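Local coordinates for CdiI immunity protein (PDB 5E3E), which probably protects its own cell from contact-dependent growth inhibition by binding and neutralising the cognate CdiA-CT toxin, a member of the RNase A superfamily, at residues Q66-L70 with N71-C75; E88-K91 with H92-K95; P8-S11 with Y12-C16. All coordinates share one frame; numbering follows the deposited sequence.

Contact 1 (Q66-L70 with N71-C75)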
ATOM      1  N   GLN A  66      -6.644 -15.324   0.228  1.00 12.76           N
ATOM      2  CA  GLN A  66      -6.072 -14.422   1.242  1.00 12.90           C
ATOM      3  C   GLN A  66      -4.599 -14.169   1.002  1.00 13.07           C
ATOM      4  O   GLN A  66      -4.127 -13.073   1.178  1.00 12.91           O
ATOM      5  CB  GLN A  66      -6.282 -14.949   2.675  1.00 13.25           C
ATOM      6  CG  GLN A  66      -5.861 -13.999   3.783  1.00 13.41           C
ATOM      7  CD  GLN A  66      -6.091 -14.592   5.165  1.00 13.95           C
ATOM      8  OE1 GLN A  66      -7.237 -14.886   5.581  1.00 14.68           O
ATOM      9  NE2 GLN A  66      -5.009 -14.766   5.890  1.00 14.59           N
ATOM     10  N   ASP A  67      -3.864 -15.183   0.590  1.00 13.75           N
ATOM     11  CA  ASP A  67      -2.443 -14.988   0.276  1.00 14.67           C
ATOM     12  C   ASP A  67      -2.285 -14.019  -0.893  1.00 13.42           C
ATOM     13  O   ASP A  67      -1.421 -13.154  -0.872  1.00 12.93           O
ATOM     14  CB  ASP A  67      -1.820 -16.333  -0.108  1.00 16.64           C
ATOM     15  CG  ASP A  67      -0.348 -16.267  -0.259  1.00 18.85           C
ATOM     16  OD1 ASP A  67       0.308 -15.670   0.603  1.00 21.28           O
ATOM     17  OD2 ASP A  67       0.170 -16.905  -1.211  1.00 22.80           O
ATOM     18  N   ILE A  68      -3.175 -14.107  -1.874  1.00 12.52           N
ATOM     19  CA  ILE A  68      -3.126 -13.193  -2.999  1.00 12.38           C
ATOM     20  C   ILE A  68      -3.341 -11.742  -2.542  1.00 12.30           C
ATOM     21  O   ILE A  68      -2.574 -10.847  -2.906  1.00 12.52           O
ATOM     22  CB  ILE A  68      -4.179 -13.585  -4.062  1.00 12.22           C
ATOM     23  CG1 ILE A  68      -3.702 -14.866  -4.815  1.00 12.50           C
ATOM     24  CG2 ILE A  68      -4.410 -12.478  -5.059  1.00 12.31           C
ATOM     25  CD1 ILE A  68      -4.798 -15.665  -5.457  1.00 12.80           C
ATOM     26  N   LEU A  69      -4.401 -11.521  -1.786  1.00 12.10           N
ATOM     27  CA  LEU A  69      -4.747 -10.133  -1.375  1.00 12.16           C
ATOM     28  C   LEU A  69      -3.753  -9.521  -0.400  1.00 12.22           C
ATOM     29  O   LEU A  69      -3.305  -8.389  -0.599  1.00 12.55           O
ATOM     30  CB  LEU A  69      -6.159 -10.043  -0.815  1.00 12.41           C
ATOM     31  CG  LEU A  69      -7.277 -10.553  -1.725  1.00 12.59           C
ATOM     32  CD1 LEU A  69      -8.620 -10.398  -1.028  1.00 12.84           C
ATOM     33  CD2 LEU A  69      -7.320  -9.817  -3.047  1.00 13.08           C
ATOM     34  N   LEU A  70      -3.423 -10.265   0.649  1.00 12.47           N
ATOM     35  CA  LEU A  70      -2.533  -9.788   1.705  1.00 13.07           C
ATOM     36  C   LEU A  70      -1.059  -9.805   1.367  1.00 14.13           C
ATOM     37  O   LEU A  70      -0.362  -8.871   1.724  1.00 14.46           O
ATOM     38  CB  LEU A  70      -2.790 -10.566   3.003  1.00 13.06           C
ATOM     39  CG  LEU A  70      -4.103 -10.304   3.722  1.00 13.06           C
ATOM     40  CD1 LEU A  70      -4.152 -11.127   4.992  1.00 13.56           C
ATOM     41  CD2 LEU A  70      -4.347  -8.834   4.077  1.00 13.05           C
ATOM     42  N   ASN A  71      -0.567 -10.860   0.728  1.00 14.76           N
ATOM     43  CA  ASN A  71       0.855 -11.018   0.501  1.00 16.50           C
ATOM     44  C   ASN A  71       1.346 -10.713  -0.897  1.00 17.29           C
ATOM     45  O   ASN A  71       2.350 -10.026  -1.047  1.00 19.48           O
ATOM     46  CB  ASN A  71       1.276 -12.412   0.925  1.00 17.53           C
ATOM     47  CG  ASN A  71       0.919 -12.680   2.374  1.00 18.28           C
ATOM     48  OD1 ASN A  71       1.096 -11.803   3.230  1.00 19.23           O
ATOM     49  ND2 ASN A  71       0.310 -13.835   2.643  1.00 19.48           N
ATOM     50  N   LYS A  72       0.614 -11.133  -1.921  1.00 16.50           N
ATOM     51  CA  LYS A  72       1.069 -10.904  -3.291  1.00 16.50           C
ATOM     52  C   LYS A  72       0.703  -9.501  -3.744  1.00 15.91           C
ATOM     53  O   LYS A  72       1.578  -8.720  -4.101  1.00 15.59           O
ATOM     54  CB  LYS A  72       0.501 -11.968  -4.227  1.00 17.15           C
ATOM     55  CG  LYS A  72       0.898 -13.371  -3.798  1.00 18.51           C
ATOM     56  CD  LYS A  72       0.488 -14.453  -4.781  1.00 19.85           C
ATOM     57  CE  LYS A  72       1.079 -15.795  -4.399  1.00 21.65           C
ATOM     58  NZ  LYS A  72       0.180 -16.918  -4.791  1.00 23.20           N
ATOM     59  N   LEU A  73      -0.571  -9.157  -3.661  1.00 15.21           N
ATOM     60  CA  LEU A  73      -0.987  -7.753  -3.930  1.00 15.56           C
ATOM     61  C   LEU A  73      -0.610  -6.788  -2.786  1.00 15.70           C
ATOM     62  O   LEU A  73      -0.554  -5.592  -2.980  1.00 15.82           O
ATOM     63  CB  LEU A  73      -2.483  -7.685  -4.242  1.00 15.55           C
ATOM     64  CG  LEU A  73      -2.957  -8.500  -5.447  1.00 16.12           C
ATOM     65  CD1 LEU A  73      -4.461  -8.466  -5.573  1.00 16.22           C
ATOM     66  CD2 LEU A  73      -2.374  -7.999  -6.757  1.00 17.10           C
ATOM     67  N   ASP A  74      -0.319  -7.352  -1.607  1.00 15.91           N
ATOM     68  CA  ASP A  74       0.299  -6.658  -0.485  1.00 16.20           C
ATOM     69  C   ASP A  74      -0.571  -5.602   0.183  1.00 15.40           C
ATOM     70  O   ASP A  74      -0.045  -4.531   0.561  1.00 15.76           O
ATOM     71  CB  ASP A  74       1.630  -6.033  -0.857  1.00 18.58           C
ATOM     72  CG  ASP A  74       2.530  -5.810   0.381  1.00 21.06           C
ATOM     73  OD1 ASP A  74       2.438  -6.608   1.363  1.00 22.21           O
ATOM     74  OD2 ASP A  74       3.331  -4.821   0.392  1.00 25.12           O
ATOM     75  N   CYS A  75      -1.857  -5.911   0.351  1.00 13.93           N
ATOM     76  CA  CYS A  75      -2.780  -5.080   1.148  1.00 13.20           C
ATOM     77  C   CYS A  75      -2.269  -4.944   2.593  1.00 13.18           C
ATOM     78  O   CYS A  75      -1.905  -5.950   3.197  1.00 12.88           O
ATOM     79  CB  CYS A  75      -4.151  -5.744   1.187  1.00 12.71           C
ATOM     80  SG  CYS A  75      -5.428  -4.779   2.027  1.00 12.89           S
TER
HETATM   81  O   HOH W   1      -2.248 -15.121   4.149  1.00 27.55           O

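Contact 2 (E88-K91 with H92-K95)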
ATOM      1  N   GLU A  88     -15.921 -12.484   0.727  1.00 13.97           N
ATOM      2  CA  GLU A  88     -16.903 -11.531   1.265  1.00 14.25           C
ATOM      3  C   GLU A  88     -16.339 -10.089   1.271  1.00 13.04           C
ATOM      4  O   GLU A  88     -17.054  -9.136   0.997  1.00 13.20           O
ATOM      5  CB  GLU A  88     -17.419 -11.958   2.625  1.00 15.72           C
ATOM      6  CG  GLU A  88     -18.246 -13.244   2.607  1.00 18.36           C
ATOM      7  CD  GLU A  88     -19.351 -13.284   1.562  1.00 22.12           C
ATOM      8  OE1 GLU A  88     -20.048 -12.268   1.389  1.00 24.61           O
ATOM      9  OE2 GLU A  88     -19.542 -14.340   0.889  1.00 27.68           O
ATOM     10  N   TRP A  89     -15.068  -9.919   1.584  1.00 12.08           N
ATOM     11  CA  TRP A  89     -14.493  -8.580   1.596  1.00 11.58           C
ATOM     12  C   TRP A  89     -14.469  -8.043   0.169  1.00 11.37           C
ATOM     13  O   TRP A  89     -14.816  -6.888  -0.053  1.00 11.01           O
ATOM     14  CB  TRP A  89     -13.089  -8.529   2.192  1.00 11.46           C
ATOM     15  CG  TRP A  89     -12.626  -7.124   2.325  1.00 11.49           C
ATOM     16  CD1 TRP A  89     -13.337  -6.092   2.887  1.00 11.55           C
ATOM     17  CD2 TRP A  89     -11.415  -6.547   1.833  1.00 11.74           C
ATOM     18  NE1 TRP A  89     -12.633  -4.920   2.796  1.00 11.78           N
ATOM     19  CE2 TRP A  89     -11.441  -5.178   2.164  1.00 11.81           C
ATOM     20  CE3 TRP A  89     -10.279  -7.070   1.206  1.00 11.96           C
ATOM     21  CZ2 TRP A  89     -10.397  -4.321   1.864  1.00 12.32           C
ATOM     22  CZ3 TRP A  89      -9.259  -6.215   0.898  1.00 12.38           C
ATOM     23  CH2 TRP A  89      -9.308  -4.870   1.232  1.00 12.56           C
ATOM     24  N   LEU A  90     -14.062  -8.867  -0.813  1.00 11.45           N
ATOM     25  CA  LEU A  90     -14.044  -8.367  -2.197  1.00 11.61           C
ATOM     26  C   LEU A  90     -15.460  -7.971  -2.672  1.00 11.68           C
ATOM     27  O   LEU A  90     -15.598  -7.000  -3.418  1.00 11.55           O
ATOM     28  CB  LEU A  90     -13.448  -9.381  -3.167  1.00 12.13           C
ATOM     29  CG  LEU A  90     -11.949  -9.666  -3.054  1.00 12.46           C
ATOM     30  CD1 LEU A  90     -11.506 -10.705  -4.070  1.00 13.23           C
ATOM     31  CD2 LEU A  90     -11.122  -8.439  -3.216  1.00 12.61           C
ATOM     32  N   LYS A  91     -16.470  -8.760  -2.326  1.00 12.03           N
ATOM     33  CA  LYS A  91     -17.853  -8.443  -2.705  1.00 12.65           C
ATOM     34  C   LYS A  91     -18.278  -7.116  -2.074  1.00 12.24           C
ATOM     35  O   LYS A  91     -18.975  -6.277  -2.733  1.00 12.21           O
ATOM     36  CB  LYS A  91     -18.813  -9.557  -2.283  1.00 13.84           C
ATOM     37  CG  LYS A  91     -18.686 -10.814  -3.144  1.00 15.52           C
ATOM     38  CD  LYS A  91     -19.764 -11.825  -2.761  1.00 18.02           C
ATOM     39  CE  LYS A  91     -19.772 -13.007  -3.728  1.00 20.86           C
ATOM     40  NZ  LYS A  91     -20.845 -14.022  -3.471  1.00 23.94           N
ATOM     41  N   HIS A  92     -17.828  -6.908  -0.836  1.00 11.73           N
ATOM     42  CA  HIS A  92     -18.056  -5.615  -0.149  1.00 11.93           C
ATOM     43  C   HIS A  92     -17.379  -4.417  -0.869  1.00 11.86           C
ATOM     44  O   HIS A  92     -18.008  -3.343  -1.046  1.00 12.24           O
ATOM     45  CB  HIS A  92     -17.579  -5.714   1.300  1.00 11.88           C
ATOM     46  CG  HIS A  92     -17.602  -4.415   2.027  1.00 11.95           C
ATOM     47  ND1 HIS A  92     -18.765  -3.827   2.474  1.00 12.50           N
ATOM     48  CD2 HIS A  92     -16.602  -3.581   2.365  1.00 12.10           C
ATOM     49  CE1 HIS A  92     -18.475  -2.690   3.087  1.00 12.70           C
ATOM     50  NE2 HIS A  92     -17.163  -2.538   3.071  1.00 12.60           N
ATOM     51  N   ILE A  93     -16.122  -4.562  -1.273  1.00 11.77           N
ATOM     52  CA  ILE A  93     -15.416  -3.479  -2.006  1.00 12.04           C
ATOM     53  C   ILE A  93     -16.223  -3.160  -3.259  1.00 12.62           C
ATOM     54  O   ILE A  93     -16.522  -2.018  -3.535  1.00 12.72           O
ATOM     55  CB  ILE A  93     -14.003  -3.874  -2.412  1.00 12.07           C
ATOM     56  CG1 ILE A  93     -13.103  -4.039  -1.181  1.00 12.07           C
ATOM     57  CG2 ILE A  93     -13.404  -2.867  -3.413  1.00 12.20           C
ATOM     58  CD1 ILE A  93     -11.771  -4.640  -1.557  1.00 12.23           C
ATOM     59  N   TYR A  94     -16.596  -4.197  -3.985  1.00 13.30           N
ATOM     60  CA  TYR A  94     -17.329  -4.050  -5.238  1.00 14.58           C
ATOM     61  C   TYR A  94     -18.617  -3.217  -5.002  1.00 15.01           C
ATOM     62  O   TYR A  94     -18.892  -2.251  -5.731  1.00 15.07           O
ATOM     63  CB  TYR A  94     -17.647  -5.444  -5.794  1.00 15.57           C
ATOM     64  CG  TYR A  94     -18.050  -5.490  -7.238  1.00 16.94           C
ATOM     65  CD1 TYR A  94     -19.341  -5.106  -7.606  1.00 18.23           C
ATOM     66  CD2 TYR A  94     -17.186  -5.938  -8.234  1.00 18.03           C
ATOM     67  CE1 TYR A  94     -19.757  -5.148  -8.910  1.00 19.57           C
ATOM     68  CE2 TYR A  94     -17.608  -6.003  -9.567  1.00 19.27           C
ATOM     69  CZ  TYR A  94     -18.893  -5.609  -9.892  1.00 20.30           C
ATOM     70  OH  TYR A  94     -19.413  -5.612 -11.190  1.00 23.32           O
ATOM     71  N   LYS A  95     -19.386  -3.595  -3.992  1.00 15.65           N
ATOM     72  CA  LYS A  95     -20.638  -2.924  -3.661  1.00 17.61           C
ATOM     73  C   LYS A  95     -20.460  -1.482  -3.195  1.00 16.96           C
ATOM     74  O   LYS A  95     -21.329  -0.633  -3.444  1.00 17.51           O
ATOM     75  CB  LYS A  95     -21.377  -3.715  -2.580  1.00 20.25           C
ATOM     76  CG  LYS A  95     -22.841  -3.365  -2.415  1.00 24.19           C
ATOM     77  CD  LYS A  95     -23.551  -4.281  -1.412  1.00 28.13           C
ATOM     78  CE  LYS A  95     -23.564  -5.745  -1.816  1.00 30.90           C
ATOM     79  NZ  LYS A  95     -24.029  -6.574  -0.660  1.00 34.66           N
TER

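Contact 3 (P8-S11 with Y12-C16)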
ATOM      1  N   PRO A   8      -2.813  -4.568 -12.063  1.00 12.40           N
ATOM      2  CA  PRO A   8      -2.369  -3.267 -11.571  1.00 12.16           C
ATOM      3  C   PRO A   8      -3.458  -2.479 -10.837  1.00 11.92           C
ATOM      4  O   PRO A   8      -3.131  -1.636 -10.019  1.00 11.67           O
ATOM      5  CB  PRO A   8      -1.928  -2.542 -12.849  1.00 12.41           C
ATOM      6  CG  PRO A   8      -2.753  -3.152 -13.920  1.00 12.49           C
ATOM      7  CD  PRO A   8      -2.844  -4.611 -13.528  1.00 12.67           C
ATOM      8  N   TYR A   9      -4.724  -2.684 -11.179  1.00 11.88           N
ATOM      9  CA  TYR A   9      -5.795  -1.856 -10.606  1.00 12.09           C
ATOM     10  C   TYR A   9      -6.060  -2.193  -9.136  1.00 12.00           C
ATOM     11  O   TYR A   9      -6.199  -1.317  -8.296  1.00 11.98           O
ATOM     12  CB  TYR A   9      -7.078  -1.872 -11.480  1.00 12.36           C
ATOM     13  CG  TYR A   9      -6.808  -1.249 -12.809  1.00 12.83           C
ATOM     14  CD1 TYR A   9      -6.845   0.125 -12.952  1.00 13.10           C
ATOM     15  CD2 TYR A   9      -6.339  -2.004 -13.893  1.00 12.99           C
ATOM     16  CE1 TYR A   9      -6.508   0.732 -14.139  1.00 13.50           C
ATOM     17  CE2 TYR A   9      -5.985  -1.389 -15.101  1.00 13.43           C
ATOM     18  CZ  TYR A   9      -6.058  -0.009 -15.192  1.00 13.69           C
ATOM     19  OH  TYR A   9      -5.713   0.667 -16.355  1.00 14.08           O
ATOM     20  N   LEU A  10      -6.117  -3.468  -8.839  1.00 12.27           N
ATOM     21  CA  LEU A  10      -6.191  -3.927  -7.453  1.00 12.46           C
ATOM     22  C   LEU A  10      -4.902  -3.670  -6.710  1.00 12.14           C
ATOM     23  O   LEU A  10      -4.933  -3.313  -5.538  1.00 11.81           O
ATOM     24  CB  LEU A  10      -6.542  -5.410  -7.364  1.00 13.24           C
ATOM     25  CG  LEU A  10      -7.996  -5.733  -7.207  1.00 14.13           C
ATOM     26  CD1 LEU A  10      -8.154  -7.248  -7.221  1.00 14.93           C
ATOM     27  CD2 LEU A  10      -8.569  -5.129  -5.909  1.00 14.20           C
ATOM     28  N   SER A  11      -3.762  -3.826  -7.373  1.00 12.08           N
ATOM     29  CA  SER A  11      -2.482  -3.503  -6.708  1.00 12.38           C
ATOM     30  C   SER A  11      -2.475  -2.018  -6.281  1.00 11.89           C
ATOM     31  O   SER A  11      -2.019  -1.694  -5.211  1.00 11.84           O
ATOM     32  CB  SER A  11      -1.297  -3.793  -7.592  1.00 12.96           C
ATOM     33  OG  SER A  11      -1.267  -5.184  -7.861  1.00 14.41           O
ATOM     34  N   TYR A  12      -3.005  -1.136  -7.137  1.00 11.52           N
ATOM     35  CA  TYR A  12      -3.059   0.289  -6.843  1.00 11.33           C
ATOM     36  C   TYR A  12      -3.951   0.573  -5.627  1.00 11.10           C
ATOM     37  O   TYR A  12      -3.497   1.251  -4.699  1.00 11.09           O
ATOM     38  CB  TYR A  12      -3.555   1.074  -8.059  1.00 11.37           C
ATOM     39  CG  TYR A  12      -3.700   2.551  -7.824  1.00 11.53           C
ATOM     40  CD1 TYR A  12      -2.583   3.357  -7.623  1.00 11.76           C
ATOM     41  CD2 TYR A  12      -4.932   3.129  -7.765  1.00 11.70           C
ATOM     42  CE1 TYR A  12      -2.704   4.723  -7.403  1.00 12.00           C
ATOM     43  CE2 TYR A  12      -5.070   4.483  -7.524  1.00 11.89           C
ATOM     44  CZ  TYR A  12      -3.966   5.292  -7.362  1.00 12.07           C
ATOM     45  OH  TYR A  12      -4.108   6.675  -7.144  1.00 12.49           O
ATOM     46  N   LEU A  13      -5.194   0.060  -5.625  1.00 10.95           N
ATOM     47  CA  LEU A  13      -6.041   0.173  -4.444  1.00 11.13           C
ATOM     48  C   LEU A  13      -5.338  -0.339  -3.179  1.00 10.99           C
ATOM     49  O   LEU A  13      -5.347   0.310  -2.157  1.00 10.89           O
ATOM     50  CB  LEU A  13      -7.343  -0.594  -4.604  1.00 11.35           C
ATOM     51  CG  LEU A  13      -8.332  -0.619  -3.446  1.00 11.59           C
ATOM     52  CD1 LEU A  13      -8.863   0.805  -3.163  1.00 11.79           C
ATOM     53  CD2 LEU A  13      -9.467  -1.576  -3.790  1.00 11.97           C
ATOM     54  N   LEU A  14      -4.769  -1.528  -3.258  1.00 11.06           N
ATOM     55  CA  LEU A  14      -4.324  -2.228  -2.078  1.00 11.28           C
ATOM     56  C   LEU A  14      -2.981  -1.715  -1.561  1.00 11.51           C
ATOM     57  O   LEU A  14      -2.730  -1.796  -0.359  1.00 11.57           O
ATOM     58  CB  LEU A  14      -4.284  -3.745  -2.328  1.00 11.54           C
ATOM     59  CG  LEU A  14      -5.652  -4.394  -2.575  1.00 11.87           C
ATOM     60  CD1 LEU A  14      -5.573  -5.901  -2.773  1.00 12.29           C
ATOM     61  CD2 LEU A  14      -6.674  -4.046  -1.519  1.00 12.08           C
ATOM     62  N   ARG A  15      -2.183  -1.127  -2.440  1.00 11.55           N
ATOM     63  CA  ARG A  15      -0.884  -0.609  -2.053  1.00 12.05           C
ATOM     64  C   ARG A  15      -0.851   0.876  -1.820  1.00 12.08           C
ATOM     65  O   ARG A  15      -0.094   1.318  -0.955  1.00 12.30           O
ATOM     66  CB  ARG A  15       0.193  -0.993  -3.035  1.00 12.54           C
ATOM     67  CG  ARG A  15       0.346  -2.473  -3.183  1.00 13.04           C
ATOM     68  CD  ARG A  15       1.429  -2.796  -4.182  1.00 14.02           C
ATOM     69  NE  ARG A  15       1.597  -4.238  -4.406  1.00 15.18           N
ATOM     70  CZ  ARG A  15       2.560  -4.772  -5.169  1.00 16.60           C
ATOM     71  NH1 ARG A  15       3.457  -4.011  -5.805  1.00 17.22           N
ATOM     72  NH2 ARG A  15       2.610  -6.081  -5.341  1.00 17.33           N
ATOM     73  N   CYS A  16      -1.623   1.661  -2.562  1.00 11.93           N
ATOM     74  CA  CYS A  16      -1.566   3.102  -2.416  1.00 12.27           C
ATOM     75  C   CYS A  16      -2.636   3.590  -1.446  1.00 11.89           C
ATOM     76  O   CYS A  16      -2.417   4.603  -0.763  1.00 12.08           O
ATOM     77  CB  CYS A  16      -1.683   3.829  -3.746  1.00 12.77           C
ATOM     78  SG  CYS A  16      -0.213   3.659  -4.782  1.00 14.42           S
TER

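Contact 1 (Q66-L70 with N71-C75)
The side chains of Asp67 and Asn71 meet one helical turn apart: Asn71 ND2 donates to Asp67 OD1 at 2.7 Å. The bond is close to straight (169°), lies near the plane of the Asn71 amide and uses the anti lone pair of OD1. The carboxylate and amide planes are nonetheless turned 60° against each other, so the two groups do not share a plane. With its CG anti to the backbone N (chi1 -172°), the Asp67 carboxylate reaches toward the following turn. Its second oxygen, OD2, faces Lys72, forming a rather long salt bridge to NZ at 3.6 Å. Each carboxylate oxygen thus has its own partner, which should help to restrain the rotation of the group, the OD1 bond doing most of it. A water accepts from Gln66 NE2 and, weakly, from Asn71 ND2, bridging the two amides.

Beneath these side chains the backbone widens. Asp67 O is gripped twice, by Asn71 N at 2.9 Å and by Lys72 N at 3.1 Å. One residue on, Leu73 N reaches Ile68 O at 2.7 Å, a pi-type bond five residues back. Leu73 CD1 rests against Ile68 CG2 and Leu69 CD2, both at 4.0 Å, while the Leu73 side chain also packs on Ser11 of helix 8-17. Asp74 then turns to positive phi, and Cys75 N closes onto Leu69 O at 3.0 Å. The Asp74 carboxylate itself is engaged by the partner toxin chain, in salt bridges with Lys26 and Arg92 of that chain. Pi-type widening, a left-handed residue and a closing bond six residues back give a helix C-terminus that resembles a Schellman motif widened by one residue, here placed at the toxin interface.

Contact 2 (E88-K91 with H92-K95)
Two torsions bring Trp89 and Ile93 together. The indole has its CG anti to the backbone N (chi1 -173°), carrying the ring along the helix toward the next turn, while Ile93 CG1 stands beside its own backbone N (chi1 -67°) and sends CD1 back to meet it. The methyl lands over one face of the indole, 3.6 Å from the centroid of the six-membered ring and only 6° off the ring normal, which is the geometry of a CH-pi contact. Its nearest ring carbons are CZ2 and CH2 of Trp89, both 3.7 Å from Ile93 CD1. On another side the same methyl is touched by Leu90 CD2 at 4.2 Å, the two aliphatic chains running alongside one another in the same direction.

This is the i to i+4 pairing of a regular alpha helix, as the backbone bonds from Ile93 N to Trp89 O, 2.9 Å, and from Lys95 N to Lys91 O, 3.0 Å, confirm. In this all-helical immunity protein it forms part of the buried face of helix 86-96. Ile52 of helix 42-56 packs on both Leu90 and Ile93, and the ring of Tyr79 stacks on that of Trp89.

Toward the surface, His92 CD2 approaches Trp89 CD1 at 4.2 Å. His92 NE2 is hydrogen-bonded to Asp30 OD1, which should limit rotation of the imidazole, whereas the extended Lys91 chain runs to a salt bridge with Glu87, one turn earlier on the same helix.

Contact 3 (P8-S11 with Y12-C16)
Arg15 lies back over the carbonyl of Ser11, one turn earlier in helix 8-17. Its CB and CG each touch Ser11 O at 3.2 Å, and CD is still near at 3.8 Å. The same oxygen accepts from Arg15 N at 2.8 Å, with a bent N-H...O angle of 140°. CG stands beside the backbone N (chi1 -59°) and the chain is extended from there to NE, which lies 4.3 Å from Ser11 CB. At the tip, NE bonds Leu73 O, NH2 bonds Lys72 O, and NH1 makes a salt bridge to Glu65 of the toxin chain. Three partners on three nitrogens should hold the guanidinium firmly.

Elsewhere on the helix, Leu10 CD2 spans two neighbours, meeting Leu13 CD2 at 4.2 Å and Leu14 CD1 at 4.4 Å. Ser11 OG is hydrogen-bonded to Tyr7 O, just before the helix. Helix 8-17 packs against helix 42-56, where Glu51 accepts from the N-terminal amides of Tyr9 and Leu10, against helix 3-6, whose Asn4 touches Ser11 and Arg15, and against the loop after helix 62-72, where Leu73 and Cys75 touch Leu14; no strand takes part.

How the contacts relate
From the N terminus the chain passes contact 3 on helix 8-17, then contact 1 at the end of helix 62-72, then contact 2 on helix 86-96. All three are local, so none closes a long loop; they stand in series, neither nesting nor crossing. Their elements meet in space nonetheless. Cys75 SG of contact 1 lies 3.8 Å from Leu14 CD2 of contact 3 and 4.0 Å from Trp89 CH2 of contact 2, while Leu14 CD2 is 3.9 Å from Trp89 CH2. Leu69 CD1 and Leu90 CD2, 3.9 Å apart, join contacts 1 and 2 again. Helix 8-17 is thereby tied to the two consecutive helices 62-72 and 86-96, with Cys75 in the loop after the first.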